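Local coordinates for protein parvulin 42 (Trypanosoma brucei brucei, PDB 6GMP) that probably catalyses cis-trans isomerisation of peptidyl-prolyl bonds through the parvulin-type PPIase domain that makes up this chain, at residues V109-L113 against G114-I118; K55-L59 against D60-Q64. All coordinates share one frame; numbering follows the deposited sequence. Where two conformers were deposited one is given.

Along the chain interaction 2 comes first: after helix 37-49 the loop through 55-58 turns into helix 59-69, and the contact closes that turn at the helix start. Strand 80-84 and helix 91-97 follow before interaction 1, where strand 109-111 folds back on strand 114-120 in a tight hairpin. The two contacts lie in series, neither nested nor crossed, with centres about 18 Å apart. They still meet, for the ring of Phe62 in helix 59-69 reaches strand 114-120, its CZ 3.5 Å from Leu117 O. Interaction 2 thus starts a helix that packs on the antiparallel sheet whose outer strand 109-111 is joined to its neighbour by interaction 1.

Interaction 1: residues V109-L113 against G114-I118; sequences VETEL and GVHLI
Thr111 OG1 is gripped from two directions at the end of the hairpin. His116 NE2 lies 2.7 Å from Thr111 OG1, a short hydrogen bond in the plane of the imidazole. The same hydroxyl oxygen accepts from the backbone N of Leu113 two residues on, at 3.1 Å, which makes an ST turn. A chi1 of 71° sets OG1 between the backbone N and the carbonyl carbon of Thr111, within range of both partners, while the methyl CG2 also lies close to NE2. Leu113 adds CD1 at the ring edge, 4.0 Å from His116 CE1.

The backbone here is a two-residue hairpin, its type I turn running from Thr111 to Gly114. Thr111 N donates to Gly114 O at 2.9 Å, and Gly114 N returns a longer bond to Thr111 O at 3.2 Å; the two close the turn. Gly114 takes a positive phi of 139° as the chain enters strand 114-120. Farther along, Val109 and His116 form a hydrogen-bonded antiparallel pair, with His116 N 2.7 Å from Val109 O. On the face shared by Thr111 and His116, Val109 CG1 packs on Ile118 CD1 at 3.6 Å.

On the other side of the imidazole, His116 ND1 is hydrogen-bonded to His10 ND1, so both ring nitrogens of His116 are engaged; this pair probably matches the dual-histidine motif of the parvulin active site, as in Pin1. Phe93 of helix 91-97 meets the His116 ring edge-to-face, and that helix also touches Val109, Thr111 and Ile118. From the opposite face of the sheet Val115 and Leu117 pack on helix 37-49, while strand 6-13 pairs with strand 114-120 along its other edge.

Interaction 2: residues K55-L59 against D60-Q64; sequences KTWSL and DEFVQ
Ser58 and Glu61 hold each other by two reciprocal bonds. Glu61 N donates to Ser58 OG at 3.0 Å, and Ser58 N donates to Glu61 OE1 at 2.9 Å, the latter meeting the oxygen from above the carboxylate plane. With chi1 at 68°, the hydroxyl of Ser58 stands between its own N and carbonyl carbon, turned to the first turn of the helix. CG lies beside the backbone N of Glu61 (chi1 -77°), and the extended chain beyond it carries OE1 back to Ser58 N. A water donates to Glu61 OE1 at 2.8 Å and also to Thr56 O, so this carboxylate oxygen accepts from both the backbone of Ser58 and the water.

Behind the cap, Phe62 N donates to Ser58 O and Val63 N to Leu59 O, starting the regular helical bonding. Leu59 CD1 touches Val63 CG2 at 3.8 Å, one turn on. Trp57, just before the cap, lays CE3 against the backbone of Phe62 and CZ3 near Glu61 O; Phe62 turns its edge toward the face of the indole six-membered ring in an offset edge-to-face pair. The centroids are 5.9 Å apart and the planes stand at 65°, with Trp57 CE3 and Phe62 CD1 in contact at 4.0 Å.

Outside the two segments, Tyr119 stacks on the Phe62 ring and its hydroxyl is hydrogen-bonded to Trp57 O. Arg54 lies on Trp57 as a cation-pi partner and makes a long, weak ion pair with Glu61 OE2. Leu59, Phe62 and Val63 all rest on Tyr9 of strand 6-13. The arrangement is a capping box: Ser58 as N-cap and Glu61 at the third residue beyond it satisfy each other's backbone N-H at the start of helix 59-69, which packs on the parvulin sheet.

Interaction 1: residues V109-L113 against G114-I118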
loop_
_atom_site.group_PDB
_atom_site.type_symbol
_atom_site.label_atom_id
_atom_site.label_comp_id
_atom_site.label_asym_id
_atom_site.label_seq_id
_atom_site.Cartn_x
_atom_site.Cartn_y
_atom_site.Cartn_z
ATOM N N VAL A 109 5.984 0.465 4.655
ATOM C CA VAL A 109 6.124 -0.664 5.571
ATOM C C VAL A 109 6.146 -1.950 4.772
ATOM O O VAL A 109 5.351 -2.156 3.853
ATOM C CB VAL A 109 5.011 -0.721 6.641
ATOM C CG1 VAL A 109 3.639 -0.781 6.019
ATOM C CG2 VAL A 109 5.224 -1.920 7.552
ATOM N N GLU A 110 7.074 -2.815 5.138
ATOM C CA GLU A 110 7.336 -4.005 4.370
ATOM C C GLU A 110 6.732 -5.241 5.021
ATOM O O GLU A 110 6.743 -5.392 6.250
ATOM C CB GLU A 110 8.839 -4.173 4.233
ATOM C CG GLU A 110 9.236 -5.278 3.316
ATOM C CD GLU A 110 10.729 -5.426 3.249
ATOM O OE1 GLU A 110 11.424 -4.730 4.024
ATOM O OE2 GLU A 110 11.197 -6.240 2.434
ATOM N N THR A 111 6.202 -6.121 4.182
ATOM C CA THR A 111 5.797 -7.448 4.609
ATOM C C THR A 111 6.210 -8.445 3.532
ATOM O O THR A 111 6.876 -8.073 2.566
ATOM C CB THR A 111 4.288 -7.549 4.798
ATOM O OG1 THR A 111 3.648 -7.510 3.519
ATOM C CG2 THR A 111 3.774 -6.411 5.669
ATOM N N GLU A 112 5.796 -9.698 3.684
ATOM C CA GLU A 112 6.088 -10.724 2.695
ATOM C C GLU A 112 5.479 -10.390 1.338
ATOM O O GLU A 112 5.930 -10.908 0.310
ATOM C CB GLU A 112 5.549 -12.075 3.167
ATOM C CG GLU A 112 6.343 -12.695 4.301
ATOM C CD GLU A 112 7.688 -13.224 3.843
ATOM O OE1 GLU A 112 7.744 -14.398 3.416
ATOM O OE2 GLU A 112 8.686 -12.473 3.905
ATOM N N LEU A 113 4.444 -9.555 1.348
ATOM C CA LEU A 113 3.710 -9.207 0.134
ATOM C C LEU A 113 4.419 -8.167 -0.717
ATOM O O LEU A 113 4.156 -8.067 -1.915
ATOM C CB LEU A 113 2.322 -8.678 0.487
ATOM C CG LEU A 113 1.407 -9.647 1.230
ATOM C CD1 LEU A 113 0.131 -8.925 1.605
ATOM C CD2 LEU A 113 1.118 -10.869 0.389
ATOM N N GLY A 114 5.286 -7.380 -0.088
ATOM C CA GLY A 114 5.921 -6.248 -0.741
ATOM C C GLY A 114 5.995 -5.050 0.184
ATOM O O GLY A 114 5.989 -5.195 1.411
ATOM N N VAL A 115 6.069 -3.869 -0.410
ATOM C CA VAL A 115 6.176 -2.640 0.346
ATOM C C VAL A 115 4.847 -1.895 0.269
ATOM O O VAL A 115 4.352 -1.607 -0.825
ATOM C CB VAL A 115 7.328 -1.767 -0.195
ATOM C CG1 VAL A 115 7.489 -0.509 0.645
ATOM C CG2 VAL A 115 8.628 -2.572 -0.220
ATOM N N HIS A 116 4.270 -1.609 1.432
ATOM C CA HIS A 116 2.954 -0.979 1.525
ATOM C C HIS A 116 3.010 0.494 1.897
ATOM O O HIS A 116 3.869 0.908 2.671
ATOM C CB HIS A 116 2.109 -1.640 2.619
ATOM C CG HIS A 116 2.036 -3.131 2.552
ATOM N ND1 HIS A 116 0.863 -3.799 2.287
ATOM C CD2 HIS A 116 2.961 -4.085 2.806
ATOM C CE1 HIS A 116 1.078 -5.102 2.337
ATOM N NE2 HIS A 116 2.342 -5.304 2.661
ATOM N N LEU A 117 2.051 1.258 1.382
ATOM C CA LEU A 117 1.659 2.519 2.000
ATOM C C LEU A 117 0.260 2.258 2.503
ATOM O O LEU A 117 -0.588 1.825 1.734
ATOM C CB LEU A 117 1.620 3.657 0.979
ATOM C CG LEU A 117 2.936 3.992 0.270
ATOM C CD1 LEU A 117 2.724 5.137 -0.723
ATOM C CD2 LEU A 117 4.047 4.340 1.216
ATOM N N ILE A 118 0.026 2.507 3.788
ATOM C CA ILE A 118 -1.263 2.235 4.411
ATOM C C ILE A 118 -1.974 3.540 4.725
ATOM O O ILE A 118 -1.370 4.463 5.250
ATOM C CB ILE A 118 -1.104 1.397 5.705
ATOM C CG1 ILE A 118 -0.349 0.110 5.389
ATOM C CG2 ILE A 118 -2.464 1.067 6.289
ATOM C CD1 ILE A 118 0.071 -0.664 6.589
#

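Interaction 2: residues K55-L59 against D60-Q64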
loop_
_atom_site.group_PDB
_atom_site.type_symbol
_atom_site.label_atom_id
_atom_site.label_comp_id
_atom_site.label_asym_id
_atom_site.label_seq_id
_atom_site.Cartn_x
_atom_site.Cartn_y
_atom_site.Cartn_z
ATOM N N LYS A 55 -0.666 16.608 5.512
ATOM C CA LYS A 55 -0.767 16.170 6.903
ATOM C C LYS A 55 -1.670 14.945 6.897
ATOM O O LYS A 55 -1.356 13.906 7.476
ATOM C CB LYS A 55 -1.352 17.286 7.767
ATOM C CG LYS A 55 -1.634 16.872 9.212
ATOM C CD LYS A 55 -2.049 18.042 10.079
ATOM C CE LYS A 55 -2.369 17.584 11.494
ATOM N NZ LYS A 55 -2.562 18.728 12.433
ATOM N N THR A 56 -2.801 15.091 6.222
ATOM C CA THR A 56 -3.706 13.988 5.966
ATOM C C THR A 56 -4.028 14.030 4.492
ATOM O O THR A 56 -3.824 15.062 3.835
ATOM C CB THR A 56 -5.009 14.103 6.776
ATOM O OG1 THR A 56 -5.615 15.377 6.542
ATOM C CG2 THR A 56 -4.727 13.922 8.262
ATOM N N TRP A 57 -4.536 12.916 3.980
ATOM C CA TRP A 57 -4.943 12.817 2.590
ATOM C C TRP A 57 -6.431 12.554 2.535
ATOM O O TRP A 57 -6.985 11.876 3.407
ATOM C CB TRP A 57 -4.254 11.663 1.884
ATOM C CG TRP A 57 -2.752 11.660 1.803
ATOM C CD1 TRP A 57 -1.846 12.125 2.725
ATOM C CD2 TRP A 57 -1.994 11.130 0.729
ATOM N NE1 TRP A 57 -0.562 11.897 2.275
ATOM C CE2 TRP A 57 -0.627 11.284 1.050
ATOM C CE3 TRP A 57 -2.340 10.506 -0.471
ATOM C CZ2 TRP A 57 0.388 10.857 0.200
ATOM C CZ3 TRP A 57 -1.337 10.084 -1.311
ATOM C CH2 TRP A 57 0.016 10.263 -0.973
ATOM N N SER A 58 -7.086 13.052 1.498
ATOM C CA SER A 58 -8.453 12.648 1.237
ATOM C C SER A 58 -8.430 11.248 0.635
ATOM O O SER A 58 -7.391 10.771 0.173
ATOM C CB SER A 58 -9.116 13.603 0.256
ATOM O OG SER A 58 -8.522 13.468 -1.025
ATOM N N LEU A 59 -9.581 10.588 0.626
ATOM C CA LEU A 59 -9.671 9.276 0.001
ATOM C C LEU A 59 -9.311 9.373 -1.476
ATOM O O LEU A 59 -8.550 8.559 -1.965
ATOM C CB LEU A 59 -11.064 8.671 0.176
ATOM C CG LEU A 59 -11.241 7.297 -0.478
ATOM C CD1 LEU A 59 -10.220 6.286 0.023
ATOM C CD2 LEU A 59 -12.642 6.782 -0.221
ATOM N N ASP A 60 -9.838 10.384 -2.165
ATOM C CA ASP A 60 -9.556 10.563 -3.585
ATOM C C ASP A 60 -8.055 10.706 -3.823
ATOM O O ASP A 60 -7.504 10.122 -4.755
ATOM C CB ASP A 60 -10.300 11.782 -4.137
ATOM C CG ASP A 60 -11.810 11.597 -4.136
ATOM O OD1 ASP A 60 -12.274 10.439 -4.177
ATOM O OD2 ASP A 60 -12.537 12.612 -4.099
ATOM N N GLU A 61 -7.379 11.476 -2.977
ATOM C CA GLU A 61 -5.926 11.619 -3.099
ATOM C C GLU A 61 -5.175 10.291 -2.953
ATOM O O GLU A 61 -4.228 9.994 -3.696
ATOM C CB GLU A 61 -5.407 12.622 -2.076
ATOM C CG GLU A 61 -5.674 14.070 -2.478
ATOM C CD GLU A 61 -5.486 15.069 -1.347
ATOM O OE1 GLU A 61 -5.348 14.642 -0.179
ATOM O OE2 GLU A 61 -5.486 16.294 -1.622
ATOM N N PHE A 62 -5.584 9.469 -2.000
ATOM C CA PHE A 62 -4.912 8.200 -1.845
ATOM C C PHE A 62 -5.205 7.229 -2.995
ATOM O O PHE A 62 -4.316 6.516 -3.463
ATOM C CB PHE A 62 -5.269 7.539 -0.515
ATOM C CG PHE A 62 -4.369 6.381 -0.186
ATOM C CD1 PHE A 62 -3.050 6.613 0.182
ATOM C CD2 PHE A 62 -4.801 5.071 -0.314
ATOM C CE1 PHE A 62 -2.191 5.572 0.449
ATOM C CE2 PHE A 62 -3.938 4.016 -0.047
ATOM C CZ PHE A 62 -2.634 4.273 0.347
ATOM N N VAL A 63 -6.458 7.204 -3.435
ATOM C CA VAL A 63 -6.877 6.329 -4.523
ATOM C C VAL A 63 -6.112 6.671 -5.805
ATOM O O VAL A 63 -5.829 5.792 -6.614
ATOM C CB VAL A 63 -8.392 6.430 -4.697
ATOM C CG1 VAL A 63 -8.827 5.888 -6.047
ATOM C CG2 VAL A 63 -9.083 5.693 -3.547
ATOM N N GLN A 64 -5.745 7.937 -5.974
ATOM C CA GLN A 64 -4.921 8.322 -7.117
ATOM C C GLN A 64 -3.618 7.530 -7.158
ATOM O O GLN A 64 -3.231 7.011 -8.207
ATOM C CB GLN A 64 -4.610 9.809 -7.095
ATOM C CG GLN A 64 -3.852 10.298 -8.329
ATOM C CD GLN A 64 -4.654 10.133 -9.598
ATOM O OE1 GLN A 64 -5.819 10.524 -9.665
ATOM N NE2 GLN A 64 -4.038 9.537 -10.616
HETATM O O HOH W 1 -4.653 16.608 1.732
#